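Local coordinates for protein cellulosomal scaffoldin (Bacteroides cellulosolvens, PDB 1TYJ) that probably acts as a dockerin-binding type II cohesin module of a scaffoldin, holding dockerin-bearing partners in the cellulosome, at residues D10-G15 against F115-E120; G64-G69 against K103-G108; N72-S77 against G89-N94; G125-T130 against P164-P169. All coordinates share one frame; numbering follows the deposited sequence.

Contact 1: D10-G15 against F115-E120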
loop_
_atom_site.group_PDB
_atom_site.type_symbol
_atom_site.label_atom_id
_atom_site.label_comp_id
_atom_site.label_asym_id
_atom_site.label_seq_id
_atom_site.Cartn_x
_atom_site.Cartn_y
_atom_site.Cartn_z
ATOM N N ASP A 10 -3.340 -5.356 -16.447
ATOM C CA ASP A 10 -4.548 -4.577 -16.714
ATOM C C ASP A 10 -5.769 -5.376 -17.032
ATOM O O ASP A 10 -6.894 -4.891 -16.849
ATOM C CB ASP A 10 -4.302 -3.868 -18.109
ATOM C CG ASP A 10 -3.806 -2.502 -17.986
ATOM O OD1 ASP A 10 -4.620 -1.570 -17.914
ATOM O OD2 ASP A 10 -2.576 -2.340 -17.993
ATOM N N LYS A 11 -5.542 -6.551 -17.614
ATOM C CA LYS A 11 -6.650 -7.329 -18.204
ATOM C C LYS A 11 -6.688 -8.652 -17.472
ATOM O O LYS A 11 -5.688 -9.383 -17.446
ATOM C CB LYS A 11 -6.424 -7.581 -19.698
ATOM C CG LYS A 11 -6.560 -6.357 -20.542
ATOM C CD LYS A 11 -6.865 -6.724 -22.003
ATOM C CE LYS A 11 -7.890 -5.771 -22.578
ATOM N NZ LYS A 11 -9.329 -5.974 -22.105
ATOM N N VAL A 12 -7.832 -8.946 -16.867
ATOM C CA VAL A 12 -7.931 -10.116 -16.007
ATOM C C VAL A 12 -9.209 -10.907 -16.230
ATOM O O VAL A 12 -10.245 -10.349 -16.536
ATOM C CB VAL A 12 -7.897 -9.721 -14.518
ATOM C CG1 VAL A 12 -6.494 -9.377 -14.098
ATOM C CG2 VAL A 12 -8.822 -8.552 -14.273
ATOM N N ALA A 13 -9.108 -12.215 -16.037
ATOM C CA ALA A 13 -10.251 -13.110 -16.098
ATOM C C ALA A 13 -10.544 -13.576 -14.656
ATOM O O ALA A 13 -9.712 -13.400 -13.773
ATOM C CB ALA A 13 -9.900 -14.287 -16.978
ATOM N N VAL A 14 -11.716 -14.159 -14.419
ATOM C CA VAL A 14 -12.024 -14.661 -13.092
ATOM C C VAL A 14 -10.975 -15.712 -12.734
ATOM O O VAL A 14 -10.624 -16.558 -13.550
ATOM C CB VAL A 14 -13.445 -15.249 -13.002
ATOM C CG1 VAL A 14 -13.643 -15.891 -11.626
ATOM C CG2 VAL A 14 -14.440 -14.151 -13.173
ATOM N N GLY A 15 -10.459 -15.593 -11.513
ATOM C CA GLY A 15 -9.443 -16.488 -10.983
ATOM C C GLY A 15 -8.055 -15.931 -11.168
ATOM O O GLY A 15 -7.112 -16.421 -10.548
ATOM N N PHE A 115 -4.615 -9.187 -5.511
ATOM C CA PHE A 115 -6.027 -9.520 -5.426
ATOM C C PHE A 115 -6.338 -10.663 -6.390
ATOM O O PHE A 115 -5.778 -10.706 -7.497
ATOM C CB PHE A 115 -6.876 -8.330 -5.874
ATOM C CG PHE A 115 -6.693 -7.087 -5.057
ATOM C CD1 PHE A 115 -5.724 -6.139 -5.391
ATOM C CD2 PHE A 115 -7.549 -6.816 -3.983
ATOM C CE1 PHE A 115 -5.587 -4.944 -4.630
ATOM C CE2 PHE A 115 -7.404 -5.652 -3.234
ATOM C CZ PHE A 115 -6.438 -4.716 -3.569
ATOM N N LYS A 116 -7.185 -11.597 -5.964
ATOM C CA LYS A 116 -7.743 -12.586 -6.878
ATOM C C LYS A 116 -9.045 -12.008 -7.406
ATOM O O LYS A 116 -9.854 -11.456 -6.653
ATOM C CB LYS A 116 -7.950 -13.958 -6.197
ATOM C CG LYS A 116 -8.681 -14.988 -7.079
ATOM C CD LYS A 116 -9.065 -16.261 -6.323
ATOM C CE LYS A 116 -7.861 -17.143 -6.065
ATOM N NZ LYS A 116 -8.292 -18.501 -5.544
ATOM N N VAL A 117 -9.239 -12.133 -8.711
ATOM C CA VAL A 117 -10.488 -11.681 -9.333
ATOM C C VAL A 117 -11.552 -12.751 -9.129
ATOM O O VAL A 117 -11.366 -13.899 -9.551
ATOM C CB VAL A 117 -10.272 -11.416 -10.834
ATOM C CG1 VAL A 117 -11.591 -11.009 -11.474
ATOM C CG2 VAL A 117 -9.148 -10.367 -11.017
ATOM N N ILE A 118 -12.639 -12.357 -8.469
ATOM C CA ILE A 118 -13.720 -13.303 -8.085
ATOM C C ILE A 118 -15.045 -13.150 -8.833
ATOM O O ILE A 118 -15.947 -13.962 -8.641
ATOM C CB ILE A 118 -13.970 -13.322 -6.558
ATOM C CG1 ILE A 118 -14.410 -11.937 -6.066
ATOM C CG2 ILE A 118 -12.699 -13.802 -5.859
ATOM C CD1 ILE A 118 -15.182 -11.941 -4.750
ATOM N N LYS A 119 -15.145 -12.123 -9.683
ATOM C CA LYS A 119 -16.307 -11.961 -10.543
ATOM C C LYS A 119 -15.848 -11.234 -11.781
ATOM O O LYS A 119 -14.957 -10.389 -11.685
ATOM C CB LYS A 119 -17.388 -11.145 -9.844
ATOM C CG LYS A 119 -18.712 -11.029 -10.600
ATOM C CD LYS A 119 -19.693 -10.310 -9.718
ATOM C CE LYS A 119 -20.952 -9.909 -10.451
ATOM N NZ LYS A 119 -21.773 -11.080 -10.589
ATOM N N GLU A 120 -16.449 -11.546 -12.935
ATOM C CA GLU A 120 -16.100 -10.879 -14.185
ATOM C C GLU A 120 -16.131 -9.345 -14.070
ATOM O O GLU A 120 -17.115 -8.756 -13.615
ATOM C CB GLU A 120 -17.024 -11.361 -15.303
ATOM C CG GLU A 120 -16.681 -10.774 -16.685
ATOM C CD GLU A 120 -17.650 -11.208 -17.774
ATOM O OE1 GLU A 120 -18.245 -12.310 -17.674
ATOM O OE2 GLU A 120 -17.807 -10.448 -18.755
#

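Contact 2: G64-G69 against K103-G108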
loop_
_atom_site.group_PDB
_atom_site.type_symbol
_atom_site.label_atom_id
_atom_site.label_comp_id
_atom_site.label_asym_id
_atom_site.label_seq_id
_atom_site.Cartn_x
_atom_site.Cartn_y
_atom_site.Cartn_z
ATOM N N GLY A 64 8.019 -4.404 -0.334
ATOM C CA GLY A 64 8.734 -3.832 -1.462
ATOM C C GLY A 64 10.222 -3.867 -1.155
ATOM O O GLY A 64 10.698 -4.700 -0.367
ATOM N N THR A 65 10.962 -2.971 -1.762
ATOM C CA THR A 65 12.408 -2.939 -1.525
ATOM C C THR A 65 12.806 -1.952 -0.419
ATOM O O THR A 65 13.896 -2.069 0.161
ATOM C CB THR A 65 13.169 -2.587 -2.805
ATOM O OG1 THR A 65 12.719 -1.323 -3.242
ATOM C CG2 THR A 65 12.827 -3.571 -3.920
ATOM N N LEU A 66 11.951 -0.955 -0.147
ATOM C CA LEU A 66 12.238 -0.010 0.931
ATOM C C LEU A 66 11.811 -0.550 2.302
ATOM O O LEU A 66 11.052 -1.525 2.403
ATOM C CB LEU A 66 11.496 1.327 0.676
ATOM C CG LEU A 66 11.881 2.038 -0.631
ATOM C CD1 LEU A 66 11.287 3.477 -0.661
ATOM C CD2 LEU A 66 13.389 2.048 -0.850
ATOM N N LEU A 67 12.299 0.106 3.360
ATOM C CA LEU A 67 11.958 -0.300 4.737
ATOM C C LEU A 67 12.466 -1.712 5.044
ATOM O O LEU A 67 11.898 -2.452 5.847
ATOM C CB LEU A 67 10.448 -0.138 4.991
ATOM C CG LEU A 67 9.922 1.282 4.724
ATOM C CD1 LEU A 67 8.393 1.330 4.954
ATOM C CD2 LEU A 67 10.668 2.330 5.571
ATOM N N GLN A 68 13.587 -2.071 4.405
ATOM C CA GLN A 68 14.164 -3.417 4.565
ATOM C C GLN A 68 15.509 -3.381 5.273
ATOM O O GLN A 68 16.087 -4.430 5.507
ATOM C CB GLN A 68 14.268 -4.152 3.207
ATOM C CG GLN A 68 12.872 -4.394 2.603
ATOM C CD GLN A 68 11.951 -5.263 3.485
ATOM O OE1 GLN A 68 10.761 -4.948 3.691
ATOM N NE2 GLN A 68 12.482 -6.391 3.971
ATOM N N GLY A 69 15.954 -2.187 5.656
ATOM C CA GLY A 69 17.162 -2.028 6.463
ATOM C C GLY A 69 17.004 -2.557 7.887
ATOM O O GLY A 69 15.874 -2.710 8.399
ATOM N N LYS A 103 22.127 6.225 4.416
ATOM C CA LYS A 103 21.423 5.711 3.228
ATOM C C LYS A 103 19.921 6.056 3.310
ATOM O O LYS A 103 19.100 5.154 3.453
ATOM C CB LYS A 103 21.619 4.199 3.111
ATOM C CG LYS A 103 23.077 3.756 2.886
ATOM C CD LYS A 103 23.129 2.230 2.718
ATOM C CE LYS A 103 24.531 1.710 2.925
ATOM N NZ LYS A 103 24.770 0.346 2.385
ATOM N N PRO A 104 19.573 7.361 3.250
ATOM C CA PRO A 104 18.172 7.757 3.333
ATOM C C PRO A 104 17.392 7.249 2.124
ATOM O O PRO A 104 17.860 7.383 0.968
ATOM C CB PRO A 104 18.228 9.286 3.318
ATOM C CG PRO A 104 19.557 9.607 2.606
ATOM C CD PRO A 104 20.466 8.529 3.082
ATOM N N GLU A 105 16.212 6.695 2.402
ATOM C CA GLU A 105 15.316 6.222 1.377
ATOM C C GLU A 105 14.380 7.335 0.928
ATOM O O GLU A 105 14.135 8.245 1.688
ATOM C CB GLU A 105 14.550 4.985 1.901
ATOM C CG GLU A 105 15.525 3.884 2.348
ATOM C CD GLU A 105 14.875 2.718 3.063
ATOM O OE1 GLU A 105 13.610 2.554 3.011
ATOM O OE2 GLU A 105 15.653 1.962 3.708
ATOM N N SER A 106 13.875 7.265 -0.302
ATOM C CA SER A 106 13.019 8.341 -0.805
ATOM C C SER A 106 12.203 7.856 -1.969
ATOM O O SER A 106 11.167 8.389 -2.252
ATOM C CB SER A 106 13.833 9.579 -1.199
ATOM O OG SER A 106 14.861 9.268 -2.141
ATOM N N THR A 107 12.666 6.816 -2.648
ATOM C CA THR A 107 11.970 6.375 -3.877
ATOM C C THR A 107 12.066 4.879 -4.050
ATOM O O THR A 107 13.136 4.288 -3.887
ATOM C CB THR A 107 12.486 7.116 -5.163
ATOM O OG1 THR A 107 12.274 8.509 -5.020
ATOM C CG2 THR A 107 11.743 6.625 -6.424
ATOM N N GLY A 108 10.933 4.257 -4.354
ATOM C CA GLY A 108 10.923 2.821 -4.547
ATOM C C GLY A 108 9.666 2.138 -4.043
ATOM O O GLY A 108 8.780 2.802 -3.486
HETATM O O HOH W 1 15.385 -0.730 2.621
#

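Contact 3: N72-S77 against G89-N94. With EDO (1,2-ethanediol), chain E.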
loop_
_atom_site.group_PDB
_atom_site.type_symbol
_atom_site.label_atom_id
_atom_site.label_comp_id
_atom_site.label_asym_id
_atom_site.label_seq_id
_atom_site.Cartn_x
_atom_site.Cartn_y
_atom_site.Cartn_z
ATOM N N ASN A 72 15.139 -2.032 13.012
ATOM C CA ASN A 72 14.008 -2.452 13.837
ATOM C C ASN A 72 12.685 -2.042 13.206
ATOM O O ASN A 72 11.912 -1.292 13.789
ATOM C CB ASN A 72 14.151 -1.913 15.270
ATOM C CG ASN A 72 15.386 -2.463 15.971
ATOM O OD1 ASN A 72 16.413 -1.790 16.063
ATOM N ND2 ASN A 72 15.298 -3.691 16.435
ATOM N N ALA A 73 12.443 -2.509 11.987
ATOM C CA ALA A 73 11.150 -2.226 11.306
ATOM C C ALA A 73 10.035 -2.950 12.030
ATOM O O ALA A 73 10.244 -4.045 12.643
ATOM C CB ALA A 73 11.197 -2.634 9.847
ATOM N N THR A 74 8.866 -2.315 12.042
ATOM C CA THR A 74 7.700 -2.938 12.657
ATOM C C THR A 74 6.522 -2.796 11.679
ATOM O O THR A 74 6.396 -1.776 11.039
ATOM C CB THR A 74 7.426 -2.330 14.038
ATOM O OG1 THR A 74 6.433 -3.114 14.698
ATOM C CG2 THR A 74 6.922 -0.896 13.935
ATOM N N ASP A 75 5.695 -3.832 11.594
ATOM C CA ASP A 75 4.550 -3.917 10.681
ATOM C C ASP A 75 3.252 -3.792 11.494
ATOM O O ASP A 75 3.208 -4.155 12.674
ATOM C CB ASP A 75 4.470 -5.315 10.025
ATOM C CG ASP A 75 5.532 -5.566 8.990
ATOM O OD1 ASP A 75 6.211 -4.622 8.557
ATOM O OD2 ASP A 75 5.680 -6.748 8.623
ATOM N N MET A 76 2.197 -3.305 10.843
ATOM C CA MET A 76 0.836 -3.262 11.387
ATOM C C MET A 76 -0.073 -3.671 10.254
ATOM O O MET A 76 0.117 -3.221 9.139
ATOM C CB MET A 76 0.493 -1.824 11.882
ATOM C CG MET A 76 -0.457 -1.013 10.994
ATOM S SD MET A 76 -2.229 -1.512 11.112
ATOM C CE MET A 76 -2.888 0.068 10.603
ATOM N N SER A 77 -1.046 -4.542 10.527
ATOM C CA SER A 77 -2.060 -4.920 9.517
ATOM C C SER A 77 -3.329 -5.303 10.243
ATOM O O SER A 77 -3.337 -6.267 11.017
ATOM C CB SER A 77 -1.575 -6.030 8.545
ATOM O OG SER A 77 -0.917 -7.131 9.215
ATOM N N GLY A 89 0.686 -0.822 7.682
ATOM C CA GLY A 89 1.787 0.131 7.647
ATOM C C GLY A 89 3.064 -0.579 8.043
ATOM O O GLY A 89 3.040 -1.708 8.575
ATOM N N ARG A 90 4.181 0.118 7.831
ATOM C CA ARG A 90 5.483 -0.384 8.233
ATOM C C ARG A 90 6.385 0.804 8.497
ATOM O O ARG A 90 6.327 1.814 7.783
ATOM C CB ARG A 90 6.083 -1.282 7.140
ATOM C CG ARG A 90 7.493 -1.835 7.498
ATOM C CD ARG A 90 7.872 -2.915 6.473
ATOM N NE ARG A 90 9.269 -3.333 6.598
ATOM C CZ ARG A 90 9.662 -4.407 7.296
ATOM N NH1 ARG A 90 8.767 -5.162 7.954
ATOM N NH2 ARG A 90 10.960 -4.742 7.326
ATOM N N LEU A 91 7.171 0.714 9.553
ATOM C CA LEU A 91 8.065 1.834 9.900
ATOM C C LEU A 91 9.331 1.359 10.584
ATOM O O LEU A 91 9.357 0.301 11.208
ATOM C CB LEU A 91 7.341 2.856 10.758
ATOM C CG LEU A 91 6.821 2.349 12.079
ATOM C CD1 LEU A 91 7.819 2.451 13.221
ATOM C CD2 LEU A 91 5.554 3.161 12.411
ATOM N N TYR A 92 10.384 2.157 10.442
ATOM C CA TYR A 92 11.593 1.869 11.166
ATOM C C TYR A 92 11.448 2.446 12.563
ATOM O O TYR A 92 11.175 3.651 12.716
ATOM C CB TYR A 92 12.745 2.569 10.491
ATOM C CG TYR A 92 13.272 1.986 9.211
ATOM C CD1 TYR A 92 13.633 2.826 8.167
ATOM C CD2 TYR A 92 13.421 0.596 9.055
ATOM C CE1 TYR A 92 14.213 2.296 6.975
ATOM C CE2 TYR A 92 13.991 0.046 7.856
ATOM C CZ TYR A 92 14.354 0.932 6.828
ATOM O OH TYR A 92 14.912 0.498 5.654
ATOM N N MET A 93 11.650 1.618 13.584
ATOM C CA MET A 93 11.571 2.154 14.981
ATOM C C MET A 93 12.917 2.754 15.422
ATOM O O MET A 93 12.950 3.727 16.181
ATOM C CB MET A 93 11.120 1.077 15.962
ATOM C CG MET A 93 9.725 0.548 15.697
ATOM S SD MET A 93 9.144 -0.575 17.017
ATOM C CE MET A 93 10.180 -1.971 16.667
ATOM N N ASN A 94 14.021 2.159 14.958
ATOM C CA ASN A 94 15.348 2.617 15.363
ATOM C C ASN A 94 15.800 3.709 14.387
ATOM O O ASN A 94 16.612 3.495 13.500
ATOM C CB ASN A 94 16.339 1.462 15.428
ATOM C CG ASN A 94 17.583 1.831 16.214
ATOM O OD1 ASN A 94 17.955 3.010 16.298
ATOM N ND2 ASN A 94 18.198 0.836 16.835
HETATM C C1 EDO E . 15.815 -5.731 12.099
HETATM O O1 EDO E . 16.529 -4.617 12.613
HETATM C C2 EDO E . 14.358 -5.357 11.977
HETATM O O2 EDO E . 14.083 -4.578 10.796
#

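Contact 4: G125-T130 against P164-P169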
loop_
_atom_site.group_PDB
_atom_site.type_symbol
_atom_site.label_atom_id
_atom_site.label_comp_id
_atom_site.label_asym_id
_atom_site.label_seq_id
_atom_site.Cartn_x
_atom_site.Cartn_y
_atom_site.Cartn_z
ATOM N N GLY A 125 -14.397 -1.359 -16.952
ATOM C CA GLY A 125 -13.352 -1.489 -15.924
ATOM C C GLY A 125 -13.813 -1.059 -14.535
ATOM O O GLY A 125 -14.909 -0.497 -14.349
ATOM N N ILE A 126 -12.982 -1.361 -13.539
ATOM C CA ILE A 126 -13.135 -0.812 -12.211
ATOM C C ILE A 126 -11.777 -0.317 -11.732
ATOM O O ILE A 126 -10.735 -0.809 -12.165
ATOM C CB ILE A 126 -13.665 -1.866 -11.191
ATOM C CG1 ILE A 126 -12.659 -3.011 -10.990
ATOM C CG2 ILE A 126 -15.011 -2.454 -11.646
ATOM C CD1 ILE A 126 -13.015 -3.953 -9.793
ATOM N N LYS A 127 -11.796 0.693 -10.872
ATOM C CA LYS A 127 -10.587 1.139 -10.174
ATOM C C LYS A 127 -10.059 -0.070 -9.392
ATOM O O LYS A 127 -10.817 -0.744 -8.693
ATOM C CB LYS A 127 -10.932 2.292 -9.230
ATOM C CG LYS A 127 -11.245 3.602 -9.953
ATOM C CD LYS A 127 -11.851 4.567 -8.913
ATOM C CE LYS A 127 -12.122 5.954 -9.494
ATOM N NZ LYS A 127 -12.613 6.869 -8.400
ATOM N N LEU A 128 -8.769 -0.350 -9.483
ATOM C CA LEU A 128 -8.293 -1.523 -8.719
ATOM C C LEU A 128 -8.456 -1.302 -7.202
ATOM O O LEU A 128 -8.844 -2.225 -6.442
ATOM C CB LEU A 128 -6.839 -1.820 -9.059
ATOM C CG LEU A 128 -6.242 -3.043 -8.335
ATOM C CD1 LEU A 128 -7.110 -4.299 -8.570
ATOM C CD2 LEU A 128 -4.801 -3.296 -8.815
ATOM N N ALA A 129 -8.144 -0.092 -6.763
ATOM C CA ALA A 129 -8.310 0.293 -5.362
ATOM C C ALA A 129 -8.249 1.801 -5.279
ATOM O O ALA A 129 -7.854 2.458 -6.249
ATOM C CB ALA A 129 -7.199 -0.340 -4.500
ATOM N N THR A 130 -8.617 2.330 -4.118
ATOM C CA THR A 130 -8.475 3.746 -3.834
ATOM C C THR A 130 -7.805 3.970 -2.466
ATOM O O THR A 130 -8.075 3.231 -1.520
ATOM C CB THR A 130 -9.884 4.435 -3.847
ATOM O OG1 THR A 130 -10.704 3.895 -2.819
ATOM C CG2 THR A 130 -10.580 4.256 -5.205
ATOM N N PRO A 164 -4.750 4.683 -7.842
ATOM C CA PRO A 164 -4.563 3.595 -8.796
ATOM C C PRO A 164 -5.461 3.652 -10.034
ATOM O O PRO A 164 -6.587 4.247 -10.021
ATOM C CB PRO A 164 -4.915 2.350 -7.985
ATOM C CG PRO A 164 -4.540 2.743 -6.529
ATOM C CD PRO A 164 -5.025 4.200 -6.478
ATOM N N GLY A 165 -4.962 3.043 -11.095
ATOM C CA GLY A 165 -5.748 2.939 -12.328
ATOM C C GLY A 165 -6.714 1.767 -12.368
ATOM O O GLY A 165 -7.003 1.112 -11.339
ATOM N N LEU A 166 -7.256 1.546 -13.569
ATOM C CA LEU A 166 -8.315 0.568 -13.743
ATOM C C LEU A 166 -7.822 -0.816 -14.157
ATOM O O LEU A 166 -6.726 -0.980 -14.711
ATOM C CB LEU A 166 -9.283 1.061 -14.832
ATOM C CG LEU A 166 -9.842 2.476 -14.730
ATOM C CD1 LEU A 166 -11.057 2.604 -15.689
ATOM C CD2 LEU A 166 -10.200 2.949 -13.392
ATOM N N ILE A 167 -8.672 -1.805 -13.907
ATOM C CA ILE A 167 -8.505 -3.125 -14.475
ATOM C C ILE A 167 -9.752 -3.424 -15.327
ATOM O O ILE A 167 -10.834 -2.837 -15.126
ATOM C CB ILE A 167 -8.306 -4.218 -13.370
ATOM C CG1 ILE A 167 -9.472 -4.214 -12.370
ATOM C CG2 ILE A 167 -6.933 -3.999 -12.692
ATOM C CD1 ILE A 167 -9.535 -5.475 -11.439
ATOM N N TYR A 168 -9.556 -4.304 -16.286
ATOM C CA TYR A 168 -10.546 -4.610 -17.314
ATOM C C TYR A 168 -10.666 -6.114 -17.506
ATOM O O TYR A 168 -9.719 -6.851 -17.206
ATOM C CB TYR A 168 -10.051 -4.026 -18.623
ATOM C CG TYR A 168 -9.847 -2.527 -18.596
ATOM C CD1 TYR A 168 -8.573 -1.980 -18.408
ATOM C CD2 TYR A 168 -10.937 -1.656 -18.773
ATOM C CE1 TYR A 168 -8.404 -0.589 -18.379
ATOM C CE2 TYR A 168 -10.763 -0.292 -18.745
ATOM C CZ TYR A 168 -9.500 0.241 -18.572
ATOM O OH TYR A 168 -9.350 1.627 -18.561
ATOM N N PRO A 169 -11.809 -6.575 -18.033
ATOM C CA PRO A 169 -11.937 -8.005 -18.304
ATOM C C PRO A 169 -11.126 -8.453 -19.511
ATOM O O PRO A 169 -10.985 -7.689 -20.480
ATOM C CB PRO A 169 -13.436 -8.170 -18.608
ATOM C CG PRO A 169 -13.843 -6.806 -19.204
ATOM C CD PRO A 169 -13.036 -5.818 -18.371
HETATM O O HOH W 2 -8.368 4.741 -7.909
#

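Contact 1: D10-G15 against F115-E120
V12, on the short strand 11-12, opens the contact by setting its CG2 methyl 3.7 Å from CG2 of V117, the two isopropyl groups meeting at a slant. In V12 CG1 stands anti to the carbonyl carbon (chi1 -76°), which leaves CG2 as the branch nearer V117. V18 and I121 also touch V12, and L44 lies against V117, so this end of the contact belongs to the core of the beta sandwich. A13 turns its CB away and contributes its carbonyl instead, with O 3.6 Å from V117 CB. V14 then spreads its two methyls over the turn that follows strand 108-117: CG1 lies 3.7 Å from V117 O, and CG2 presses on the backbone farther on, 3.3 Å from E120 N. At G15 the backbone itself makes the link. Its N donates to V117 O over 2.7 Å in a nearly straight bond (164°), the donor only slightly tilted from the carbonyl plane. The positive phi of G15 would jam any CB against the preceding carbonyl. G15 O also comes near the aliphatic K116 CG, while the charged end of K116 engages W47. One short backbone bond joins the loop after strand 11-12 to the end of strand 108-117, and the packing passes from buried methyl-on-methyl contact at V12 to methyls lying on polar backbone at the exposed V14.

Contact 2: G64-G69 against K103-G108
E105 reaches from the loop before strand 108-117 to the backbone N of L67 and the side chain of L66, and its side chain can be followed atom by atom. CB lies 4.2 Å from L66 CD2, at the start of a run in which the two side chains slide past each other in opposite directions. CG stands anti to the carbonyl carbon (chi1 -57°), and the chain is extended beyond it, which carries the carboxylate to the turn at 65-68. There CD comes within 3.7 Å of L67 N. OE1 takes the L67 N-H at 2.8 Å in a nearly straight bond (165°), met on the syn side and 21° out of the carboxylate plane; the same oxygen is 3.4 Å from L66 CB. OE2 accepts from a water 2.9 Å away, which also donates to T65 O and accepts from Q68 N. OE2 is also hydrogen-bonded to Y92 OH. Beside this polar grip L66 lays CD1 on the backbone of the second loop, 3.7 Å from T107 C and 3.8 Å from G108 N. A CB on G108 would crowd L66 CG. An alanine in place of E105 would probably leave L67 N without its acceptor and deprive the water and the Y92 hydroxyl of one partner each. The contact is a worked case of loop anchoring: two irregular connections of the cohesin sandwich are joined by one carboxylate whose oxygens are both engaged, an arrangement likely to stabilise its ionised form.

Contact 3: N72-S77 against G89-N94
Strands 73-77 and 89-92 run antiparallel, 164° apart in direction, with T74-L91 and M76-G89 as hydrogen-bonded pairs and A73-Y92 and D75-R90 as non-hydrogen-bonded ones. They are the two arms of a beta hairpin in one sheet of the cohesin sandwich, where strand 85-92 also pairs with strand 30-38. On the face that carries A73, D75, R90 and Y92, a salt bridge dominates. R90 has CG anti to the backbone N, and the chain extended to NE carries the guanidinium out alongside D75, where NH1 meets D75 OD1 at 2.7 Å. The bond lies near the guanidinium plane and reaches the syn side of the oxygen, although the two flat groups are turned 54° against each other. A73 CB covers one face of the guanidinium toward its rim, 3.3 Å from NH2. Second-shell partners hold both groups: Y63 OH bonds D75 OD2 while its ring makes a cation-pi contact with R90, and L67 O receives R90 NE. On the other face T74 and L91 point the same way side by side, with CG2 and CD1 3.5 Å apart. M93, just past the strand, crosses T74 at about a right angle, placing CG 3.6 Å from T74 CG2. Beyond the strand, M93 N bonds to N72 O from above the carbonyl plane. N94 meanwhile caps helix 95-100, its OD1 accepting from A97 N, and its ND2 donates across a long 3.3 Å to N72 OD1 with the two amide planes only 19° apart.

Contact 4: G125-T130 against P164-P169
I126 and I167 form the tight half of the contact, lying side by side with their CG1 atoms 3.7 Å apart on the face turned to the sandwich core. CD1 of I167 meets CD1 of L128 at 3.9 Å, and V18 and L44 close round the same cluster. Beneath it the antiparallel backbones are paired: I167 N gives to I126 O at 2.9 Å, I126 N returns a bond to I167 O, and L128 N reaches G165 O almost straight (172°). Two further spots are close-packed: the buried P164 ring leans on A129 O, its CD 3.3 Å away, and G125 CA meets the Y168 ring obliquely, near CD2, where a CB would clash. The other side is looser. The side chains of K127 and L166 diverge, touching mainly where L166 CD2 meets K127 CG, 3.7 Å apart, near solvent. Past G165 the direct pairing gives way to water, one molecule donating to both A129 O and P164 O. An alanine in place of I167 would probably open a gap between I126 CG1 and L128 CD1. On this edge strand 166-169 is held by backbone bonds and branched apolar side chains, with a bridging water where the strands part.

In the fold
From the N terminus, the chain first passes through 10-15, whose partner 115-120 lies 100 residues on, so contact 1 closes a long loop. Inside it, 64-69 awaits 103-108 in contact 2, and inside that again the hairpin of contact 3 closes locally. The three are nested and none cross. Contact 4 follows in series, pairing 125-130 with the C-terminal strand 166-169. Contacts 2 and 3 touch each other at one end of the sandwich, tying loops to the hairpin; contacts 1 and 4 touch at the opposite end, where strands 11-12 and 166-169 run parallel as neighbours. The centres of contacts 1 and 3 are about 31 Å apart.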